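Pantothenate kinase (Coxiella burnetii, PDB 3TQC) catalyses the ATP-dependent phosphorylation of (R)-pantothenate to (R)-4'-phosphopantothenate, the first of the five steps of coenzyme A biosynthesis. Local coordinates at residues B[179-187]-B[255-263]; B[202-210]-B[222-232]. All coordinates share one frame; numbering follows the deposited sequence.

Interaction 1 of 2, residues B[179-187]-B[255-263]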
loop_
_atom_site.group_PDB
_atom_site.type_symbol
_atom_site.label_atom_id
_atom_site.label_comp_id
_atom_site.label_asym_id
_atom_site.label_seq_id
_atom_site.Cartn_x
_atom_site.Cartn_y
_atom_site.Cartn_z
ATOM N N TYR B 179 16.862 -14.973 -13.719
ATOM C CA TYR B 179 16.380 -16.345 -13.658
ATOM C C TYR B 179 16.171 -16.910 -15.076
ATOM O O TYR B 179 15.519 -16.282 -15.905
ATOM C CB TYR B 179 15.059 -16.373 -12.901
ATOM C CG TYR B 179 14.484 -17.754 -12.691
ATOM C CD1 TYR B 179 14.947 -18.573 -11.667
ATOM C CD2 TYR B 179 13.464 -18.235 -13.505
ATOM C CE1 TYR B 179 14.425 -19.850 -11.480
ATOM C CE2 TYR B 179 12.934 -19.488 -13.319
ATOM C CZ TYR B 179 13.417 -20.293 -12.311
ATOM O OH TYR B 179 12.874 -21.537 -12.121
ATOM N N SER B 180 16.727 -18.087 -15.342
ATOM C CA SER B 180 16.479 -18.808 -16.597
ATOM C C SER B 180 15.419 -19.888 -16.403
ATOM O O SER B 180 15.636 -20.856 -15.654
ATOM C CB SER B 180 17.734 -19.506 -17.084
ATOM O OG SER B 180 17.370 -20.476 -18.045
ATOM N N HIS B 181 14.299 -19.740 -17.105
ATOM C CA HIS B 181 13.261 -20.776 -17.134
ATOM C C HIS B 181 13.776 -22.040 -17.819
ATOM O O HIS B 181 13.352 -23.154 -17.498
ATOM C CB HIS B 181 12.008 -20.261 -17.855
ATOM C CG HIS B 181 11.304 -19.156 -17.126
ATOM N ND1 HIS B 181 10.567 -19.371 -15.980
ATOM C CD2 HIS B 181 11.220 -17.828 -17.383
ATOM C CE1 HIS B 181 10.059 -18.224 -15.563
ATOM N NE2 HIS B 181 10.437 -17.272 -16.399
ATOM N N HIS B 182 14.711 -21.860 -18.744
ATOM C CA HIS B 182 15.298 -22.966 -19.476
ATOM C C HIS B 182 16.095 -23.871 -18.535
ATOM O O HIS B 182 15.967 -25.093 -18.581
ATOM C CB HIS B 182 16.197 -22.422 -20.588
ATOM C CG HIS B 182 16.702 -23.471 -21.530
ATOM N ND1 HIS B 182 15.890 -24.102 -22.446
ATOM C CD2 HIS B 182 17.942 -23.983 -21.709
ATOM C CE1 HIS B 182 16.609 -24.962 -23.147
ATOM N NE2 HIS B 182 17.857 -24.910 -22.718
ATOM N N TYR B 183 16.921 -23.254 -17.697
ATOM C CA TYR B 183 17.713 -23.973 -16.707
ATOM C C TYR B 183 16.977 -24.132 -15.377
ATOM O O TYR B 183 17.492 -24.762 -14.453
ATOM C CB TYR B 183 19.049 -23.265 -16.499
ATOM C CG TYR B 183 19.827 -23.116 -17.794
ATOM C CD1 TYR B 183 20.240 -24.240 -18.511
ATOM C CD2 TYR B 183 20.134 -21.859 -18.312
ATOM C CE1 TYR B 183 20.940 -24.115 -19.705
ATOM C CE2 TYR B 183 20.842 -21.725 -19.502
ATOM C CZ TYR B 183 21.238 -22.856 -20.193
ATOM O OH TYR B 183 21.929 -22.724 -21.377
ATOM N N TYR B 184 15.772 -23.567 -15.296
ATOM C CA TYR B 184 14.934 -23.651 -14.102
ATOM C C TYR B 184 15.735 -23.241 -12.876
ATOM O O TYR B 184 15.734 -23.931 -11.856
ATOM C CB TYR B 184 14.412 -25.074 -13.952
ATOM C CG TYR B 184 13.303 -25.246 -12.958
ATOM C CD1 TYR B 184 12.135 -24.500 -13.050
ATOM C CD2 TYR B 184 13.410 -26.184 -11.939
ATOM C CE1 TYR B 184 11.106 -24.675 -12.137
ATOM C CE2 TYR B 184 12.399 -26.369 -11.026
ATOM C CZ TYR B 184 11.249 -25.620 -11.125
ATOM O OH TYR B 184 10.242 -25.815 -10.207
ATOM N N ASP B 185 16.444 -22.125 -13.002
ATOM C CA ASP B 185 17.373 -21.695 -11.978
ATOM C C ASP B 185 17.867 -20.259 -12.190
ATOM O O ASP B 185 17.801 -19.719 -13.294
ATOM C CB ASP B 185 18.569 -22.654 -11.927
ATOM C CG ASP B 185 19.227 -22.704 -10.559
ATOM O OD1 ASP B 185 18.860 -21.885 -9.683
ATOM O OD2 ASP B 185 20.111 -23.569 -10.368
ATOM N N ILE B 186 18.345 -19.647 -11.107
ATOM C CA ILE B 186 19.074 -18.387 -11.179
ATOM C C ILE B 186 20.333 -18.617 -12.007
ATOM O O ILE B 186 20.978 -19.673 -11.895
ATOM C CB ILE B 186 19.521 -17.904 -9.765
ATOM C CG1 ILE B 186 18.312 -17.545 -8.890
ATOM C CG2 ILE B 186 20.491 -16.738 -9.870
ATOM C CD1 ILE B 186 17.359 -16.547 -9.507
ATOM N N VAL B 187 20.664 -17.642 -12.849
ATOM C CA VAL B 187 21.906 -17.660 -13.608
ATOM C C VAL B 187 22.934 -16.853 -12.811
ATOM O O VAL B 187 22.826 -15.624 -12.692
ATOM C CB VAL B 187 21.740 -17.049 -15.037
ATOM C CG1 VAL B 187 23.002 -17.279 -15.867
ATOM C CG2 VAL B 187 20.506 -17.616 -15.757
ATOM N N THR B 255 11.903 -26.194 -26.526
ATOM C CA THR B 255 13.017 -25.777 -25.680
ATOM C C THR B 255 13.617 -26.945 -24.882
ATOM O O THR B 255 14.827 -27.013 -24.701
ATOM C CB THR B 255 12.590 -24.608 -24.752
ATOM O OG1 THR B 255 13.588 -23.582 -24.781
ATOM C CG2 THR B 255 12.354 -25.059 -23.316
ATOM N N PHE B 256 12.775 -27.877 -24.441
ATOM C CA PHE B 256 13.226 -29.003 -23.615
ATOM C C PHE B 256 14.067 -30.039 -24.372
ATOM O O PHE B 256 14.713 -30.877 -23.745
ATOM C CB PHE B 256 12.033 -29.721 -22.954
ATOM C CG PHE B 256 11.289 -28.899 -21.912
ATOM C CD1 PHE B 256 11.808 -27.713 -21.394
ATOM C CD2 PHE B 256 10.066 -29.351 -21.422
ATOM C CE1 PHE B 256 11.109 -26.988 -20.437
ATOM C CE2 PHE B 256 9.377 -28.642 -20.463
ATOM C CZ PHE B 256 9.895 -27.454 -19.972
ATOM N N LYS B 257 14.061 -29.996 -25.703
ATOM C CA LYS B 257 14.898 -30.903 -26.499
ATOM C C LYS B 257 16.390 -30.678 -26.237
ATOM O O LYS B 257 17.188 -31.614 -26.308
ATOM C CB LYS B 257 14.579 -30.769 -28.001
ATOM C CG LYS B 257 13.203 -31.324 -28.385
ATOM C CD LYS B 257 12.903 -31.157 -29.861
ATOM C CE LYS B 257 11.700 -31.991 -30.262
ATOM N NZ LYS B 257 11.479 -31.960 -31.726
ATOM N N ASP B 258 16.748 -29.432 -25.936
ATOM C CA ASP B 258 18.114 -29.077 -25.586
ATOM C C ASP B 258 18.556 -29.994 -24.452
ATOM O O ASP B 258 17.954 -29.976 -23.381
ATOM C CB ASP B 258 18.173 -27.609 -25.149
ATOM C CG ASP B 258 19.586 -27.096 -24.964
ATOM O OD1 ASP B 258 20.555 -27.857 -25.165
ATOM O OD2 ASP B 258 19.722 -25.904 -24.624
ATOM N N PRO B 259 19.597 -30.812 -24.684
ATOM C CA PRO B 259 20.023 -31.743 -23.638
ATOM C C PRO B 259 20.413 -31.076 -22.315
ATOM O O PRO B 259 20.441 -31.752 -21.287
ATOM C CB PRO B 259 21.230 -32.448 -24.263
ATOM C CG PRO B 259 21.043 -32.309 -25.719
ATOM C CD PRO B 259 20.368 -30.994 -25.924
ATOM N N HIS B 260 20.696 -29.771 -22.341
ATOM C CA HIS B 260 21.051 -29.018 -21.134
ATOM C C HIS B 260 19.852 -28.321 -20.478
ATOM O O HIS B 260 20.009 -27.640 -19.462
ATOM C CB HIS B 260 22.158 -27.998 -21.442
ATOM C CG HIS B 260 23.424 -28.620 -21.935
ATOM N ND1 HIS B 260 24.126 -29.554 -21.203
ATOM C CD2 HIS B 260 24.113 -28.451 -23.088
ATOM C CE1 HIS B 260 25.190 -29.939 -21.888
ATOM N NE2 HIS B 260 25.206 -29.285 -23.036
ATOM N N SER B 261 18.660 -28.491 -21.050
ATOM C CA SER B 261 17.436 -28.020 -20.404
ATOM C C SER B 261 17.236 -28.741 -19.075
ATOM O O SER B 261 17.582 -29.910 -18.931
ATOM C CB SER B 261 16.213 -28.264 -21.287
ATOM O OG SER B 261 15.039 -27.780 -20.638
ATOM N N TYR B 262 16.659 -28.041 -18.111
ATOM C CA TYR B 262 16.427 -28.622 -16.800
ATOM C C TYR B 262 15.454 -29.776 -16.919
ATOM O O TYR B 262 15.637 -30.822 -16.302
ATOM C CB TYR B 262 15.870 -27.582 -15.832
ATOM C CG TYR B 262 15.735 -28.134 -14.438
ATOM C CD1 TYR B 262 16.816 -28.128 -13.563
ATOM C CD2 TYR B 262 14.537 -28.689 -14.007
ATOM C CE1 TYR B 262 16.701 -28.641 -12.289
ATOM C CE2 TYR B 262 14.412 -29.213 -12.742
ATOM C CZ TYR B 262 15.498 -29.185 -11.881
ATOM O OH TYR B 262 15.373 -29.705 -10.612
ATOM N N PHE B 263 14.425 -29.567 -17.732
ATOM C CA PHE B 263 13.349 -30.525 -17.915
ATOM C C PHE B 263 13.552 -31.435 -19.127
ATOM O O PHE B 263 12.586 -31.947 -19.680
ATOM C CB PHE B 263 12.025 -29.767 -18.032
ATOM C CG PHE B 263 11.641 -29.046 -16.778
ATOM C CD1 PHE B 263 11.233 -29.752 -15.659
ATOM C CD2 PHE B 263 11.691 -27.664 -16.707
ATOM C CE1 PHE B 263 10.880 -29.084 -14.477
ATOM C CE2 PHE B 263 11.332 -26.992 -15.533
ATOM C CZ PHE B 263 10.927 -27.705 -14.424
#

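Interaction 2 of 2, residues B[202-210]-B[222-232]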
loop_
_atom_site.group_PDB
_atom_site.type_symbol
_atom_site.label_atom_id
_atom_site.label_comp_id
_atom_site.label_asym_id
_atom_site.label_seq_id
_atom_site.Cartn_x
_atom_site.Cartn_y
_atom_site.Cartn_z
ATOM N N LEU B 202 7.228 -3.990 -12.421
ATOM C CA LEU B 202 7.656 -5.064 -11.529
ATOM C C LEU B 202 6.671 -6.217 -11.634
ATOM O O LEU B 202 5.538 -6.106 -11.182
ATOM C CB LEU B 202 7.731 -4.541 -10.093
ATOM C CG LEU B 202 8.185 -5.539 -9.026
ATOM C CD1 LEU B 202 9.593 -6.047 -9.322
ATOM C CD2 LEU B 202 8.096 -4.908 -7.640
ATOM N N GLU B 203 7.081 -7.312 -12.258
ATOM C CA GLU B 203 6.194 -8.467 -12.388
ATOM C C GLU B 203 6.672 -9.614 -11.522
ATOM O O GLU B 203 7.871 -9.849 -11.383
ATOM C CB GLU B 203 6.065 -8.938 -13.839
ATOM C CG GLU B 203 7.379 -9.129 -14.531
ATOM C CD GLU B 203 7.432 -10.349 -15.430
ATOM O OE1 GLU B 203 7.167 -11.470 -14.943
ATOM O OE2 GLU B 203 7.807 -10.186 -16.611
ATOM N N GLY B 204 5.713 -10.311 -10.927
ATOM C CA GLY B 204 5.974 -11.575 -10.260
ATOM C C GLY B 204 4.777 -12.046 -9.460
ATOM O O GLY B 204 3.891 -11.267 -9.124
ATOM N N LEU B 205 4.797 -13.325 -9.122
ATOM C CA LEU B 205 3.755 -13.959 -8.306
ATOM C C LEU B 205 3.439 -13.203 -7.004
ATOM O O LEU B 205 2.284 -13.126 -6.588
ATOM C CB LEU B 205 4.201 -15.388 -7.913
ATOM C CG LEU B 205 4.670 -16.341 -9.018
ATOM C CD1 LEU B 205 5.020 -17.715 -8.459
ATOM C CD2 LEU B 205 3.594 -16.471 -10.097
ATOM N N ASN B 206 4.474 -12.658 -6.374
ATOM C CA ASN B 206 4.447 -12.375 -4.937
ATOM C C ASN B 206 4.388 -10.911 -4.560
ATOM O O ASN B 206 4.600 -10.579 -3.400
ATOM C CB ASN B 206 5.689 -12.979 -4.286
ATOM C CG ASN B 206 6.996 -12.467 -4.914
ATOM O OD1 ASN B 206 7.012 -12.050 -6.066
ATOM N ND2 ASN B 206 8.090 -12.531 -4.162
ATOM N N ILE B 207 4.130 -10.032 -5.520
ATOM C CA ILE B 207 4.355 -8.605 -5.281
ATOM C C ILE B 207 3.311 -7.953 -4.391
ATOM O O ILE B 207 3.533 -6.846 -3.905
ATOM C CB ILE B 207 4.454 -7.801 -6.571
ATOM C CG1 ILE B 207 3.192 -7.977 -7.417
ATOM C CG2 ILE B 207 5.701 -8.195 -7.310
ATOM C CD1 ILE B 207 2.973 -6.841 -8.406
ATOM N N LEU B 208 2.174 -8.623 -4.207
ATOM C CA LEU B 208 1.085 -8.113 -3.391
ATOM C C LEU B 208 1.069 -8.739 -1.987
ATOM O O LEU B 208 0.222 -8.410 -1.160
ATOM C CB LEU B 208 -0.240 -8.379 -4.094
ATOM C CG LEU B 208 -0.315 -7.754 -5.478
ATOM C CD1 LEU B 208 -1.672 -7.929 -6.118
ATOM C CD2 LEU B 208 0.051 -6.281 -5.384
ATOM N N GLN B 209 2.013 -9.634 -1.735
ATOM C CA GLN B 209 2.088 -10.325 -0.468
ATOM C C GLN B 209 2.769 -9.484 0.592
ATOM O O GLN B 209 3.274 -8.397 0.315
ATOM C CB GLN B 209 2.858 -11.626 -0.641
ATOM C CG GLN B 209 2.205 -12.605 -1.586
ATOM C CD GLN B 209 3.102 -13.797 -1.884
ATOM O OE1 GLN B 209 4.153 -13.973 -1.254
ATOM N NE2 GLN B 209 2.692 -14.619 -2.833
ATOM N N THR B 210 2.782 -10.005 1.809
ATOM C CA THR B 210 3.497 -9.399 2.912
ATOM C C THR B 210 4.650 -10.299 3.297
ATOM O O THR B 210 4.692 -11.469 2.909
ATOM C CB THR B 210 2.579 -9.253 4.123
ATOM O OG1 THR B 210 1.979 -10.518 4.398
ATOM C CG2 THR B 210 1.490 -8.225 3.852
ATOM N N PHE B 222 6.564 -4.030 2.804
ATOM C CA PHE B 222 6.095 -4.911 1.753
ATOM C C PHE B 222 6.578 -4.398 0.417
ATOM O O PHE B 222 6.892 -3.220 0.288
ATOM C CB PHE B 222 4.571 -4.934 1.742
ATOM C CG PHE B 222 3.966 -5.092 3.098
ATOM C CD1 PHE B 222 4.511 -5.979 4.009
ATOM C CD2 PHE B 222 2.845 -4.373 3.462
ATOM C CE1 PHE B 222 3.958 -6.132 5.250
ATOM C CE2 PHE B 222 2.290 -4.539 4.710
ATOM C CZ PHE B 222 2.854 -5.418 5.600
ATOM N N VAL B 223 6.631 -5.289 -0.569
ATOM C CA VAL B 223 6.963 -4.905 -1.940
ATOM C C VAL B 223 6.072 -3.753 -2.390
ATOM O O VAL B 223 6.553 -2.804 -3.013
ATOM C CB VAL B 223 6.808 -6.101 -2.917
ATOM C CG1 VAL B 223 6.932 -5.652 -4.351
ATOM C CG2 VAL B 223 7.827 -7.196 -2.585
ATOM N N SER B 224 4.788 -3.825 -2.052
ATOM C CA SER B 224 3.839 -2.773 -2.403
ATOM C C SER B 224 4.203 -1.385 -1.850
ATOM O O SER B 224 3.770 -0.357 -2.392
ATOM C CB SER B 224 2.429 -3.156 -1.949
ATOM O OG SER B 224 2.327 -3.118 -0.542
ATOM N N ASP B 225 5.023 -1.334 -0.808
ATOM C CA ASP B 225 5.467 -0.040 -0.309
ATOM C C ASP B 225 6.486 0.627 -1.234
ATOM O O ASP B 225 6.783 1.814 -1.070
ATOM C CB ASP B 225 6.003 -0.164 1.110
ATOM C CG ASP B 225 4.936 -0.639 2.095
ATOM O OD1 ASP B 225 5.189 -1.591 2.847
ATOM O OD2 ASP B 225 3.836 -0.068 2.110
ATOM N N PHE B 226 6.969 -0.109 -2.236
ATOM C CA PHE B 226 7.908 0.432 -3.208
ATOM C C PHE B 226 7.342 0.597 -4.594
ATOM O O PHE B 226 8.063 0.993 -5.530
ATOM C CB PHE B 226 9.150 -0.426 -3.259
ATOM C CG PHE B 226 9.918 -0.387 -2.010
ATOM C CD1 PHE B 226 9.876 -1.439 -1.126
ATOM C CD2 PHE B 226 10.644 0.739 -1.682
ATOM C CE1 PHE B 226 10.582 -1.387 0.055
ATOM C CE2 PHE B 226 11.338 0.808 -0.512
ATOM C CZ PHE B 226 11.314 -0.265 0.365
ATOM N N PHE B 227 6.057 0.347 -4.754
ATOM C CA PHE B 227 5.439 0.644 -6.030
ATOM C C PHE B 227 4.247 1.562 -5.898
ATOM O O PHE B 227 3.712 1.774 -4.812
ATOM C CB PHE B 227 5.161 -0.635 -6.864
ATOM C CG PHE B 227 4.157 -1.593 -6.286
ATOM C CD1 PHE B 227 2.862 -1.196 -5.977
ATOM C CD2 PHE B 227 4.482 -2.929 -6.147
ATOM C CE1 PHE B 227 1.904 -2.125 -5.501
ATOM C CE2 PHE B 227 3.548 -3.859 -5.656
ATOM C CZ PHE B 227 2.258 -3.454 -5.340
ATOM N N ASP B 228 3.853 2.119 -7.034
ATOM C CA ASP B 228 2.862 3.175 -7.086
ATOM C C ASP B 228 1.490 2.710 -7.569
ATOM O O ASP B 228 0.466 3.311 -7.257
ATOM C CB ASP B 228 3.407 4.248 -8.022
ATOM C CG ASP B 228 4.711 4.804 -7.531
ATOM O OD1 ASP B 228 4.635 5.696 -6.663
ATOM O OD2 ASP B 228 5.792 4.344 -7.975
ATOM N N PHE B 229 1.484 1.633 -8.335
ATOM C CA PHE B 229 0.295 1.165 -9.010
ATOM C C PHE B 229 0.488 -0.312 -9.258
ATOM O O PHE B 229 1.598 -0.746 -9.543
ATOM C CB PHE B 229 0.179 1.895 -10.332
ATOM C CG PHE B 229 -1.136 1.724 -11.016
ATOM C CD1 PHE B 229 -2.096 2.714 -10.950
ATOM C CD2 PHE B 229 -1.399 0.590 -11.765
ATOM C CE1 PHE B 229 -3.328 2.556 -11.605
ATOM C CE2 PHE B 229 -2.611 0.424 -12.411
ATOM C CZ PHE B 229 -3.574 1.400 -12.333
ATOM N N SER B 230 -0.573 -1.092 -9.168
ATOM C CA SER B 230 -0.460 -2.513 -9.467
ATOM C C SER B 230 -1.613 -2.999 -10.300
ATOM O O SER B 230 -2.747 -2.552 -10.123
ATOM C CB SER B 230 -0.392 -3.327 -8.184
ATOM O OG SER B 230 -1.499 -3.018 -7.379
ATOM N N LEU B 231 -1.291 -3.911 -11.214
ATOM C CA LEU B 231 -2.255 -4.625 -12.034
ATOM C C LEU B 231 -2.259 -6.044 -11.538
ATOM O O LEU B 231 -1.205 -6.592 -11.237
ATOM C CB LEU B 231 -1.819 -4.678 -13.496
ATOM C CG LEU B 231 -1.859 -3.461 -14.417
ATOM C CD1 LEU B 231 -0.749 -2.476 -14.085
ATOM C CD2 LEU B 231 -1.726 -3.943 -15.853
ATOM N N PHE B 232 -3.425 -6.656 -11.476
ATOM C CA PHE B 232 -3.502 -8.081 -11.227
ATOM C C PHE B 232 -4.139 -8.692 -12.470
ATOM O O PHE B 232 -5.188 -8.238 -12.894
ATOM C CB PHE B 232 -4.307 -8.382 -9.973
ATOM C CG PHE B 232 -4.331 -9.844 -9.585
ATOM C CD1 PHE B 232 -3.528 -10.318 -8.564
ATOM C CD2 PHE B 232 -5.188 -10.729 -10.220
ATOM C CE1 PHE B 232 -3.563 -11.644 -8.196
ATOM C CE2 PHE B 232 -5.231 -12.050 -9.859
ATOM C CZ PHE B 232 -4.405 -12.513 -8.842
HETATM O O HOH W 1 3.128 -6.356 -1.206
HETATM O O HOH W 2 5.948 -8.033 0.389
#

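Interaction 1 of 2, residues B[179-187]-B[255-263]
His182 grips the loop 255-263 by backbone and ring alike, at the turn of a beta hairpin. Hydrogen bonds come first. Tyr262 N donates to His182 O (3.1 Å). Beyond the backbone, CG of His182 lies anti to its own N (chi1 -172°), which carries the imidazole across to Asp258: NE2 donates to OD2 at 2.8 Å, on the anti side of the carboxylate and 34° out of its plane. On the same ring ND1 makes a weak bond with Thr255 OG1 (3.3 Å), while Ser261 CB sits over one face as a CH-pi contact.

Aromatic packing forms the second group. The edge of Phe263 is directed at the face of Tyr184, with its CZ above the ring centre and the centroids 4.7 Å apart. Tyr262 meets Tyr184 obliquely, CE2 to Tyr184 CD2 at 3.3 Å. Lys149 adds a cation-pi contact to Tyr184.

The hairpin turn, with a G1 bulge at Tyr184 and Asp185 opposite Ser180, is thus anchored to the loop following helix 237-253. The bond at NE2, with the weak one at ND1, would restrain the imidazole's rotation, and the nearby carboxylate would be expected to favour its protonated form.

Interaction 2 of 2, residues B[202-210]-B[222-232]
Phe222 receives Thr210 on its ring: the methyl CG2 stands over the ring centre, 3.6 Å from the centroid and 14° off the normal, a CH-pi contact between side chains that run side by side. The same residue opens the 3-10 turn 223-225, where its backbone N donates to Asp225 OD1 at 2.8 Å. Across the subunit boundary, Arg300 of the second subunit forms a salt bridge with that same carboxylate oxygen, and Thr210 and Phe222 pack crosswise on Phe222 and Thr210 of the second subunit.

Val223 follows. With CG1 anti to the backbone N (chi1 171°), this methyl reaches Leu202 CD2 at 3.6 Å and also lies against Ile207. Its backbone N donates to a water that in turn donates to Gln209 O. A second water accepts from Ser224 N and donates to both Ile207 O (2.8 Å) and Gln209 O, so the two segments are joined through solvent where no direct hydrogen bond links them. Ser224 OG turns to Arg300 of its own chain.

Phe227 presents its ring edge to the first segment, meeting Leu208 CD2 at CZ (3.6 Å) and Ile207 O at CE2 (3.5 Å). Further on, along strand 229-234, Ser230 CB touches Leu208 CD2, its hydroxyl being bonded to Gln302. Phe232 then takes the other branch of Leu208, CD1 approaching the ring edge at CD1 (3.9 Å); its ring also borders Gly99 of the predicted ATP-binding loop.

In this P-loop kinase core the contact joins the end of strand 199-203 and the loop after it to strand 229-234 and the segment leading into it. Apolar groups fill the junction, while two waters bridge the carbonyls of Ile207 and Gln209 to the amides of Val223 and Ser224.

Overall arrangement
Interaction 2 is buried, its centre about 9 Å from the centre of the chain, whereas interaction 1 lies at the surface, about 20 Å out. Both illustrate how chemistry follows place in a fold. Near the central mixed sheet, the loop leaving one parallel strand packs against the segment entering another through aliphatic and aromatic groups, with waters joining the backbones; at the periphery, the small antiparallel sheet is tied to a loop by direct polar bonds and an aromatic cluster. The contacts share no helix or strand and do not touch, their centres being about 27 Å apart. Along the sequence, interaction 2 is nested inside the loop closed by interaction 1. Of the two, interaction 2 alone reaches the other subunit.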